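Local coordinates for protein cytochrome c, putative (Shewanella oneidensis, PDB 1SP3) that carries eight covalently bound c-type hemes and probably works as a respiratory tetrathionate reductase, an oxidoreductase that passes electrons from heme to heme, at residues A216-K221 with T234-F239; P286-Y291 with G418-W423; G427-P432 with Q437-K442. All coordinates share one frame; numbering follows the deposited sequence.

Contact 1 of 3, residues A216-K221 with T234-F239. With HEC (heme c), chain I.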
# COMPACT_ATOMS: atom_id res chain seq x y z
N ALA A 216 -10.75 -9.80 25.26
CA ALA A 216 -9.93 -10.31 26.34
C ALA A 216 -9.67 -11.84 26.12
O ALA A 216 -10.09 -12.67 26.91
CB ALA A 216 -10.59 -9.96 27.72
N PRO A 217 -8.91 -12.17 25.05
CA PRO A 217 -8.79 -13.52 24.53
C PRO A 217 -7.82 -14.41 25.32
O PRO A 217 -7.78 -15.59 24.97
CB PRO A 217 -8.17 -13.30 23.15
CG PRO A 217 -7.29 -12.10 23.35
CD PRO A 217 -8.06 -11.23 24.30
N HIS A 218 -7.07 -13.86 26.31
CA HIS A 218 -6.00 -14.57 27.08
C HIS A 218 -6.50 -15.13 28.44
O HIS A 218 -7.31 -14.51 29.12
CB HIS A 218 -4.83 -13.61 27.27
CG HIS A 218 -4.49 -12.81 26.02
ND1 HIS A 218 -4.75 -11.46 25.90
CD2 HIS A 218 -3.91 -13.18 24.86
CE1 HIS A 218 -4.34 -11.04 24.72
NE2 HIS A 218 -3.84 -12.06 24.06
N SER A 219 -6.04 -16.32 28.83
CA SER A 219 -6.31 -16.77 30.19
C SER A 219 -5.46 -15.90 31.12
O SER A 219 -5.85 -15.57 32.23
CB SER A 219 -5.91 -18.25 30.35
OG SER A 219 -4.70 -18.53 29.64
N ASN A 220 -4.28 -15.49 30.65
CA ASN A 220 -3.46 -14.66 31.45
C ASN A 220 -4.04 -13.22 31.50
O ASN A 220 -3.97 -12.48 30.52
CB ASN A 220 -2.02 -14.66 30.98
CG ASN A 220 -1.17 -13.62 31.74
OD1 ASN A 220 -1.70 -12.83 32.54
ND2 ASN A 220 0.14 -13.67 31.55
N LYS A 221 -4.55 -12.82 32.67
CA LYS A 221 -5.31 -11.60 32.73
C LYS A 221 -4.42 -10.38 32.47
O LYS A 221 -4.89 -9.29 32.09
CB LYS A 221 -6.04 -11.54 34.06
CG LYS A 221 -6.51 -10.15 34.52
CD LYS A 221 -6.28 -9.94 36.01
CE LYS A 221 -7.30 -8.93 36.61
NZ LYS A 221 -7.06 -7.52 36.21
N THR A 234 0.27 -5.46 17.38
CA THR A 234 1.63 -5.31 17.93
C THR A 234 2.26 -6.59 18.47
O THR A 234 3.39 -6.97 18.11
CB THR A 234 1.59 -4.15 18.97
OG1 THR A 234 1.31 -2.94 18.27
CG2 THR A 234 2.99 -3.90 19.70
N CYS A 235 1.56 -7.29 19.36
CA CYS A 235 2.12 -8.54 19.89
C CYS A 235 2.12 -9.72 18.89
O CYS A 235 2.98 -10.59 18.93
CB CYS A 235 1.38 -8.90 21.17
SG CYS A 235 1.74 -7.62 22.46
N HIS A 236 1.15 -9.74 18.00
CA HIS A 236 0.85 -10.90 17.18
C HIS A 236 1.39 -10.84 15.79
O HIS A 236 1.29 -11.82 15.03
CB HIS A 236 -0.65 -11.06 17.16
CG HIS A 236 -1.17 -11.59 18.47
ND1 HIS A 236 -0.82 -12.85 18.91
CD2 HIS A 236 -1.92 -11.04 19.44
CE1 HIS A 236 -1.36 -13.06 20.09
NE2 HIS A 236 -2.07 -12.00 20.41
N ILE A 237 1.98 -9.70 15.41
CA ILE A 237 2.82 -9.66 14.21
C ILE A 237 4.26 -9.25 14.54
O ILE A 237 4.66 -8.11 14.25
CB ILE A 237 2.16 -8.74 13.10
CG1 ILE A 237 0.63 -8.86 13.00
CG2 ILE A 237 2.79 -9.05 11.69
CD1 ILE A 237 -0.01 -7.84 11.98
N PRO A 238 5.07 -10.14 15.15
CA PRO A 238 6.44 -9.78 15.59
C PRO A 238 7.36 -9.54 14.41
O PRO A 238 8.39 -8.87 14.59
CB PRO A 238 6.95 -11.04 16.33
CG PRO A 238 5.91 -12.25 15.82
CD PRO A 238 4.68 -11.53 15.49
N PHE A 239 7.02 -10.05 13.22
CA PHE A 239 7.85 -9.84 12.01
C PHE A 239 7.00 -9.75 10.74
O PHE A 239 5.95 -10.45 10.62
CB PHE A 239 8.86 -10.98 11.81
CG PHE A 239 9.87 -11.12 12.96
CD1 PHE A 239 9.66 -12.06 14.00
CD2 PHE A 239 11.01 -10.29 13.01
CE1 PHE A 239 10.65 -12.24 15.04
CE2 PHE A 239 12.01 -10.44 14.05
CZ PHE A 239 11.83 -11.44 15.06
FE HEC I . -2.80 -12.22 22.26
CHA HEC I . -2.27 -15.39 22.65
CHB HEC I . -5.54 -12.79 20.31
CHC HEC I . -3.71 -8.79 22.35
CHD HEC I . 0.14 -11.39 23.70
NA HEC I . -3.83 -13.85 21.61
C1A HEC I . -3.43 -15.09 21.99
C2A HEC I . -4.37 -16.00 21.37
C3A HEC I . -5.31 -15.31 20.72
C4A HEC I . -4.94 -13.91 20.82
CMA HEC I . -6.53 -15.94 19.98
CAA HEC I . -4.32 -17.54 21.57
CBA HEC I . -5.00 -17.78 22.93
CGA HEC I . -4.87 -19.24 23.31
O1A HEC I . -5.56 -20.07 22.74
O2A HEC I . -4.01 -19.58 24.15
NB HEC I . -4.30 -11.03 21.52
C1B HEC I . -5.27 -11.49 20.65
C2B HEC I . -6.10 -10.41 20.30
C3B HEC I . -5.65 -9.34 20.90
C4B HEC I . -4.51 -9.69 21.67
CMB HEC I . -7.38 -10.57 19.45
CAB HEC I . -6.29 -7.93 20.88
CBB HEC I . -7.55 -7.97 21.37
NC HEC I . -1.95 -10.41 22.90
C1C HEC I . -2.46 -9.14 22.76
C2C HEC I . -1.48 -8.23 23.22
C3C HEC I . -0.38 -8.95 23.58
C4C HEC I . -0.69 -10.35 23.39
CMC HEC I . -1.70 -6.70 23.18
CAC HEC I . 1.00 -8.43 24.11
CBC HEC I . 1.18 -7.43 25.05
ND HEC I . -1.27 -13.17 23.03
C1D HEC I . -0.12 -12.69 23.59
C2D HEC I . 0.69 -13.79 24.08
C3D HEC I . -0.03 -14.99 23.65
C4D HEC I . -1.26 -14.55 23.08
CMD HEC I . 2.12 -13.66 24.75
CAD HEC I . 0.39 -16.51 23.90
CBD HEC I . -0.11 -16.81 25.33
CGD HEC I . -1.44 -17.51 25.14
O1D HEC I . -1.48 -18.55 24.36
O2D HEC I . -2.48 -17.03 25.76
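His218 and His236 face each other through one heme iron. Their NE2 atoms lie 4.1 Å apart with the metal between them. His218 NE2 binds the iron at 2.1 Å and His236 NE2 binds it at 2.0 Å, so the axis is close to straight. His218 CG lies anti to its own carbonyl carbon (chi1 -43°), which turns the ring toward the iron. Both ring planes run toward the CHA meso carbon, so the imidazoles lie in nearly the same orientation on the two sides of the porphyrin.

One of the two covalent ties comes from Cys235; Cys232 gives the other. Cys235 SG is bonded to the heme CAC at 2.0 Å. These cysteines and His236 form the CXXCH motif of c-type cytochromes, which makes up the short helix 232-236. His218 is the distal ligand and comes from the loop before helix 221-226. Such bis-histidine ligation fills both axial positions and is consistent with a heme that transfers electrons.

Van der Waals packing is supplied by Pro217. Its CG sits 3.4 Å above the plane of the His218 ring, over the centre, and also 3.4 Å from C1B of the heme. One atom thus fills the corner between imidazole and porphyrin. On the other side of the heme, Cys235 CB lies over the rim of the His236 ring.

Hydrogen bonds run outward. His218 ND1 pairs with Asn224 OD1 of helix 221-226, which helps fix the rotation of the ring. The backbone of His236 bonds to that of Ser403, and Thr234 OG1 bonds to Ile326 O of strand 325-339.

Contact 2 of 3, residues P286-Y291 with G418-W423. With HEC (heme c), chain J.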
# COMPACT_ATOMS: atom_id res chain seq x y z
N PRO A 286 8.69 -4.56 13.01
CA PRO A 286 7.97 -3.29 12.84
C PRO A 286 8.55 -2.21 13.77
O PRO A 286 9.17 -2.53 14.74
CB PRO A 286 6.55 -3.63 13.29
CG PRO A 286 6.41 -5.10 13.12
CD PRO A 286 7.79 -5.64 13.48
N GLN A 287 8.34 -0.95 13.41
CA GLN A 287 8.37 0.20 14.35
C GLN A 287 7.04 0.43 15.01
O GLN A 287 6.03 0.19 14.43
CB GLN A 287 8.61 1.49 13.54
CG GLN A 287 9.80 1.27 12.72
CD GLN A 287 10.89 1.82 13.45
OE1 GLN A 287 11.55 1.09 14.22
NE2 GLN A 287 11.04 3.15 13.36
N TYR A 288 7.04 0.91 16.24
CA TYR A 288 5.74 1.01 16.96
C TYR A 288 5.34 2.46 17.13
O TYR A 288 6.18 3.29 17.45
CB TYR A 288 5.88 0.30 18.28
CG TYR A 288 6.24 -1.17 17.97
CD1 TYR A 288 7.56 -1.63 18.03
CD2 TYR A 288 5.27 -2.05 17.56
CE1 TYR A 288 7.91 -2.95 17.72
CE2 TYR A 288 5.57 -3.35 17.26
CZ TYR A 288 6.87 -3.80 17.37
OH TYR A 288 7.15 -5.06 16.99
N ALA A 289 4.07 2.76 17.01
CA ALA A 289 3.71 4.15 17.22
C ALA A 289 2.30 4.26 17.73
O ALA A 289 1.47 3.41 17.38
CB ALA A 289 3.98 5.03 15.96
N TRP A 290 2.03 5.25 18.60
CA TRP A 290 0.67 5.64 18.88
C TRP A 290 -0.14 5.87 17.62
O TRP A 290 0.31 6.55 16.66
CB TRP A 290 0.59 6.90 19.78
CG TRP A 290 1.14 6.64 21.15
CD1 TRP A 290 2.34 7.07 21.66
CD2 TRP A 290 0.54 5.81 22.14
NE1 TRP A 290 2.51 6.57 22.93
CE2 TRP A 290 1.44 5.76 23.24
CE3 TRP A 290 -0.66 5.05 22.20
CZ2 TRP A 290 1.16 5.07 24.40
CZ3 TRP A 290 -0.95 4.39 23.34
CH2 TRP A 290 -0.04 4.38 24.42
N TYR A 291 -1.34 5.29 17.60
CA TYR A 291 -2.20 5.51 16.46
C TYR A 291 -3.62 5.57 16.94
O TYR A 291 -4.12 4.61 17.54
CB TYR A 291 -2.04 4.37 15.43
CG TYR A 291 -2.91 4.44 14.15
CD1 TYR A 291 -2.87 5.56 13.29
CD2 TYR A 291 -3.78 3.39 13.82
CE1 TYR A 291 -3.66 5.61 12.13
CE2 TYR A 291 -4.59 3.44 12.63
CZ TYR A 291 -4.47 4.55 11.80
OH TYR A 291 -5.29 4.62 10.69
N GLY A 418 14.14 -6.41 27.18
CA GLY A 418 13.46 -6.21 25.88
C GLY A 418 13.66 -4.83 25.27
O GLY A 418 13.69 -3.81 25.98
N THR A 419 13.76 -4.77 23.95
CA THR A 419 13.90 -3.49 23.24
C THR A 419 12.82 -3.20 22.20
O THR A 419 12.95 -2.21 21.43
CB THR A 419 15.24 -3.48 22.42
OG1 THR A 419 15.43 -4.81 21.83
CG2 THR A 419 16.50 -3.22 23.36
N ARG A 420 11.80 -4.07 22.07
CA ARG A 420 10.78 -3.76 21.05
C ARG A 420 10.29 -2.29 21.10
O ARG A 420 10.10 -1.67 20.07
CB ARG A 420 9.64 -4.74 21.22
CG ARG A 420 9.99 -6.11 20.70
CD ARG A 420 9.98 -6.19 19.15
NE ARG A 420 10.20 -7.57 18.64
CZ ARG A 420 9.70 -8.01 17.47
NH1 ARG A 420 8.97 -7.18 16.68
NH2 ARG A 420 9.93 -9.26 17.06
N LEU A 421 10.07 -1.72 22.29
CA LEU A 421 9.33 -0.44 22.32
C LEU A 421 10.31 0.65 22.76
O LEU A 421 11.18 0.42 23.60
CB LEU A 421 8.19 -0.47 23.31
CG LEU A 421 7.04 -1.43 22.95
CD1 LEU A 421 5.84 -1.07 23.77
CD2 LEU A 421 6.60 -1.45 21.46
N ASP A 422 10.23 1.82 22.15
CA ASP A 422 11.17 2.83 22.59
C ASP A 422 10.40 3.60 23.59
O ASP A 422 9.65 4.50 23.20
CB ASP A 422 11.63 3.67 21.41
CG ASP A 422 12.47 2.84 20.42
OD1 ASP A 422 13.44 2.07 20.87
OD2 ASP A 422 12.21 2.92 19.17
N TRP A 423 10.54 3.22 24.87
CA TRP A 423 9.71 3.84 25.93
C TRP A 423 9.61 5.40 25.87
O TRP A 423 8.50 5.95 25.86
CB TRP A 423 10.19 3.37 27.29
CG TRP A 423 10.03 1.85 27.45
CD1 TRP A 423 11.02 0.92 27.61
CD2 TRP A 423 8.80 1.10 27.37
NE1 TRP A 423 10.49 -0.35 27.74
CE2 TRP A 423 9.12 -0.27 27.59
CE3 TRP A 423 7.43 1.46 27.20
CZ2 TRP A 423 8.13 -1.28 27.65
CZ3 TRP A 423 6.47 0.45 27.24
CH2 TRP A 423 6.83 -0.89 27.47
FE HEC J . 3.59 -4.89 29.67
CHA HEC J . 2.64 -2.02 31.27
CHB HEC J . 3.80 -6.45 32.66
CHC HEC J . 3.90 -7.96 28.15
CHD HEC J . 4.16 -3.35 26.77
NA HEC J . 3.23 -4.33 31.61
C1A HEC J . 2.93 -3.08 32.07
C2A HEC J . 2.99 -3.08 33.54
C3A HEC J . 3.30 -4.32 33.93
C4A HEC J . 3.46 -5.11 32.71
CMA HEC J . 3.54 -4.86 35.38
CAA HEC J . 2.72 -1.83 34.40
CBA HEC J . 1.21 -1.60 34.42
CGA HEC J . 0.47 -2.69 35.21
O1A HEC J . 0.54 -2.72 36.50
O2A HEC J . -0.24 -3.51 34.51
NB HEC J . 3.80 -6.87 30.28
C1B HEC J . 3.81 -7.26 31.58
C2B HEC J . 3.86 -8.67 31.61
C3B HEC J . 3.86 -9.10 30.34
C4B HEC J . 3.84 -7.96 29.51
CMB HEC J . 3.92 -9.56 32.94
CAB HEC J . 3.82 -10.57 29.88
CBB HEC J . 2.68 -11.31 30.08
NC HEC J . 4.01 -5.57 27.85
C1C HEC J . 4.15 -6.86 27.39
C2C HEC J . 4.51 -6.84 26.00
C3C HEC J . 4.62 -5.56 25.65
C4C HEC J . 4.29 -4.73 26.80
CMC HEC J . 4.78 -8.10 25.14
CAC HEC J . 4.96 -4.85 24.28
CBC HEC J . 4.38 -4.92 23.04
ND HEC J . 3.49 -2.92 29.12
C1D HEC J . 3.61 -2.56 27.79
C2D HEC J . 3.12 -1.23 27.70
C3D HEC J . 2.66 -0.85 29.07
C4D HEC J . 2.92 -1.96 29.90
CMD HEC J . 3.02 -0.35 26.44
CAD HEC J . 2.03 0.47 29.51
CBD HEC J . 0.50 0.25 29.59
CGD HEC J . -0.09 1.55 30.03
O1D HEC J . 0.27 2.65 29.56
O2D HEC J . -0.92 1.52 30.92
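Tyr288 meets Arg420 with its hydroxyl and Leu421 with its ring. This is the tight part of the contact. Arg420 NH1 gives a hydrogen bond to Tyr288 OH at 2.8 Å. The bond is bent, with an N-H...O angle of 133°, and the hydroxyl is tilted out of the guanidinium plane. The tyrosine ring and the guanidinium are turned 50° against each other. NH1 also bonds to Pro238 O, so one nitrogen grips two oxygens. Phe239 adds a cation-pi contact to the same group. Pro286 CD packs at the guanidinium edge, 3.7 Å from Arg420 NH1.

The arginine chain bends at its second torsion (chi2 -75°), which carries CD past the tyrosine ring and NH1 to the hydroxyl. Nearer the backbone, Arg420 O lies 3.3 Å from Tyr288 CD1. Leu421 CD2 reaches Tyr288 CG at 3.5 Å, the two side chains crossing at about a right angle.

Strand 287-291 pairs with strand 325-339 of the large mixed sheet. Segment 418-423 follows the CXXCH motif that ends in Cys414 and His415. The contact therefore joins the sheet to a heme-binding loop. Leu421 is the bridge: its CD2 branch touches the tyrosine, and CD1 lies 3.9 Å from the heme CAC. Trp423 brings the edge of its ring to the heme, with CH2 3.6 Å from C1D.

The solvent side is loose. Gln287 starts away from the loop and is exposed. Tyr288 and Arg420 themselves stay partly exposed, whereas Leu421, on the heme side, is buried.

Contact 3 of 3, residues G427-P432 with Q437-K442. With HEC (heme c), chain J.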
# COMPACT_ATOMS: atom_id res chain seq x y z
N GLY A 427 6.72 8.36 24.88
CA GLY A 427 6.21 9.20 25.96
C GLY A 427 6.11 8.62 27.39
O GLY A 427 5.52 9.29 28.29
N TYR A 428 6.65 7.42 27.59
CA TYR A 428 6.77 6.82 28.92
C TYR A 428 8.03 7.36 29.60
O TYR A 428 9.00 7.76 28.94
CB TYR A 428 6.85 5.28 28.81
CG TYR A 428 5.48 4.67 28.43
CD1 TYR A 428 5.17 4.39 27.10
CD2 TYR A 428 4.50 4.43 29.40
CE1 TYR A 428 3.95 3.91 26.76
CE2 TYR A 428 3.27 3.94 29.05
CZ TYR A 428 2.99 3.69 27.74
OH TYR A 428 1.76 3.22 27.39
N GLN A 429 7.98 7.43 30.90
CA GLN A 429 9.15 7.60 31.74
C GLN A 429 9.83 6.28 32.15
O GLN A 429 9.72 5.85 33.33
CB GLN A 429 8.73 8.44 32.94
CG GLN A 429 8.33 9.77 32.36
CD GLN A 429 7.90 10.83 33.33
OE1 GLN A 429 7.59 11.93 32.87
NE2 GLN A 429 7.89 10.56 34.64
N GLY A 430 10.65 5.71 31.24
CA GLY A 430 11.17 4.37 31.39
C GLY A 430 10.14 3.25 31.30
O GLY A 430 8.91 3.49 31.19
N ASP A 431 10.65 2.03 31.28
CA ASP A 431 9.91 0.81 31.25
C ASP A 431 8.83 0.85 32.35
O ASP A 431 9.21 0.99 33.53
CB ASP A 431 10.86 -0.32 31.57
CG ASP A 431 10.17 -1.70 31.49
OD1 ASP A 431 8.93 -1.77 31.54
OD2 ASP A 431 10.82 -2.72 31.33
N PRO A 432 7.53 0.83 31.99
CA PRO A 432 6.42 0.92 32.95
C PRO A 432 6.43 -0.15 34.03
O PRO A 432 5.79 0.09 35.06
CB PRO A 432 5.16 0.71 32.10
CG PRO A 432 5.54 0.78 30.71
CD PRO A 432 7.03 0.80 30.60
N GLN A 437 5.40 5.17 38.15
CA GLN A 437 5.31 6.54 38.69
C GLN A 437 4.89 7.62 37.69
O GLN A 437 4.29 8.65 38.10
CB GLN A 437 6.63 7.00 39.35
CG GLN A 437 7.20 6.11 40.45
CD GLN A 437 8.71 5.91 40.30
OE1 GLN A 437 9.19 4.76 40.24
NE2 GLN A 437 9.47 7.03 40.25
N GLY A 438 5.21 7.45 36.42
CA GLY A 438 5.12 8.63 35.56
C GLY A 438 4.11 8.58 34.43
O GLY A 438 3.24 9.40 34.24
N PRO A 439 4.28 7.59 33.62
CA PRO A 439 3.53 7.53 32.36
C PRO A 439 2.48 6.46 32.32
O PRO A 439 2.85 5.29 32.54
CB PRO A 439 4.65 7.18 31.38
CG PRO A 439 5.88 6.53 32.37
CD PRO A 439 5.31 6.52 33.74
N LYS A 440 1.22 6.82 32.09
CA LYS A 440 0.22 5.81 31.77
C LYS A 440 -0.67 6.29 30.65
O LYS A 440 -1.05 7.46 30.60
CB LYS A 440 -0.61 5.37 33.00
CG LYS A 440 -0.49 6.29 34.27
CD LYS A 440 -1.84 7.01 34.68
CE LYS A 440 -2.05 7.00 36.23
NZ LYS A 440 -2.22 8.38 36.91
N HIS A 441 -0.96 5.36 29.73
CA HIS A 441 -2.00 5.53 28.74
C HIS A 441 -3.39 5.97 29.30
O HIS A 441 -3.90 5.36 30.26
CB HIS A 441 -2.16 4.24 27.94
CG HIS A 441 -3.15 4.36 26.83
ND1 HIS A 441 -3.28 5.50 26.06
CD2 HIS A 441 -4.09 3.51 26.38
CE1 HIS A 441 -4.24 5.34 25.18
NE2 HIS A 441 -4.75 4.13 25.35
N LYS A 442 -3.94 7.06 28.75
CA LYS A 442 -5.41 7.23 28.57
C LYS A 442 -5.70 8.74 28.51
O LYS A 442 -6.64 9.25 29.17
CB LYS A 442 -6.28 6.49 29.63
CG LYS A 442 -7.25 5.47 29.09
CD LYS A 442 -7.36 4.18 30.06
CE LYS A 442 -7.06 2.77 29.38
NZ LYS A 442 -6.30 1.64 30.24
FE HEC J . 3.59 -4.89 29.67
CHA HEC J . 2.64 -2.02 31.27
CHB HEC J . 3.80 -6.45 32.66
CHC HEC J . 3.90 -7.96 28.15
CHD HEC J . 4.16 -3.35 26.77
NA HEC J . 3.23 -4.33 31.61
C1A HEC J . 2.93 -3.08 32.07
C2A HEC J . 2.99 -3.08 33.54
C3A HEC J . 3.30 -4.32 33.93
C4A HEC J . 3.46 -5.11 32.71
CMA HEC J . 3.54 -4.86 35.38
CAA HEC J . 2.72 -1.83 34.40
CBA HEC J . 1.21 -1.60 34.42
CGA HEC J . 0.47 -2.69 35.21
O1A HEC J . 0.54 -2.72 36.50
O2A HEC J . -0.24 -3.51 34.51
NB HEC J . 3.80 -6.87 30.28
C1B HEC J . 3.81 -7.26 31.58
C2B HEC J . 3.86 -8.67 31.61
C3B HEC J . 3.86 -9.10 30.34
C4B HEC J . 3.84 -7.96 29.51
CMB HEC J . 3.92 -9.56 32.94
CAB HEC J . 3.82 -10.57 29.88
CBB HEC J . 2.68 -11.31 30.08
NC HEC J . 4.01 -5.57 27.85
C1C HEC J . 4.15 -6.86 27.39
C2C HEC J . 4.51 -6.84 26.00
C3C HEC J . 4.62 -5.56 25.65
C4C HEC J . 4.29 -4.73 26.80
CMC HEC J . 4.78 -8.10 25.14
CAC HEC J . 4.96 -4.85 24.28
CBC HEC J . 4.38 -4.92 23.04
ND HEC J . 3.49 -2.92 29.12
C1D HEC J . 3.61 -2.56 27.79
C2D HEC J . 3.12 -1.23 27.70
C3D HEC J . 2.66 -0.85 29.07
C4D HEC J . 2.92 -1.96 29.90
CMD HEC J . 3.02 -0.35 26.44
CAD HEC J . 2.03 0.47 29.51
CBD HEC J . 0.50 0.25 29.59
CGD HEC J . -0.09 1.55 30.03
O1D HEC J . 0.27 2.65 29.56
O2D HEC J . -0.92 1.52 30.92
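The Tyr428 ring meets Pro439 obliquely, with Tyr428 CD2 3.4 Å from Pro439 CB. At its edge, in the ring plane, lies the heme propionate oxygen O1D. Trp423 packs edge-to-face with the same ring. The two segments are arms of the C-terminal loop, which has no helix or strand here and folds back over the propionate of a c-type heme.

Tyr428 OH gives a hydrogen bond of 2.7 Å to O1D. A phenylalanine here would probably leave O1D without this bond, so that of the two segments only the backbone N of His441 would still hold it. The Pro439 ring also lies against the first arm, its CG 3.5 Å from Gln429 CB, though the fit here is doubtful. On the exposed side the extended Gln429 side chain lays NE2 3.5 Å from Gly438 CA.

Pro432 CG rests 3.7 Å from C3D of the heme, beside the root of this propionate. The His441 ring is turned away from the first arm, with CG anti to the backbone N (chi1 -176°). Its ND1 bonds to Ile319 O. The backbone N of His441 points back to the propionate and reaches O1D at 3.0 Å, with a nearly straight N-H...O angle of 168°.

Contact 1 is buried and built on metal and covalent bonds, with almost no direct protein surface between its segments. Contact 2 is partly buried and mixes one hydrogen bond with apolar packing. Contact 3 lies farthest from the centre of the chain and relies on proline packing and propionate bonds. Residues 418-423 and both segments of contact 3 share the C-terminal loop after helix 411-414, while 287-291 is a strand and 234-239 begins on helix 232-236. Contacts 2 and 3 border the same heme; contact 3 holds a propionate and also packs a proline on the porphyrin. Contact 1 holds another heme. Thr234 CG2 packs 3.6 Å from Tyr288 CE2. Trp423 O probably accepts a hydrogen bond from Tyr428 N.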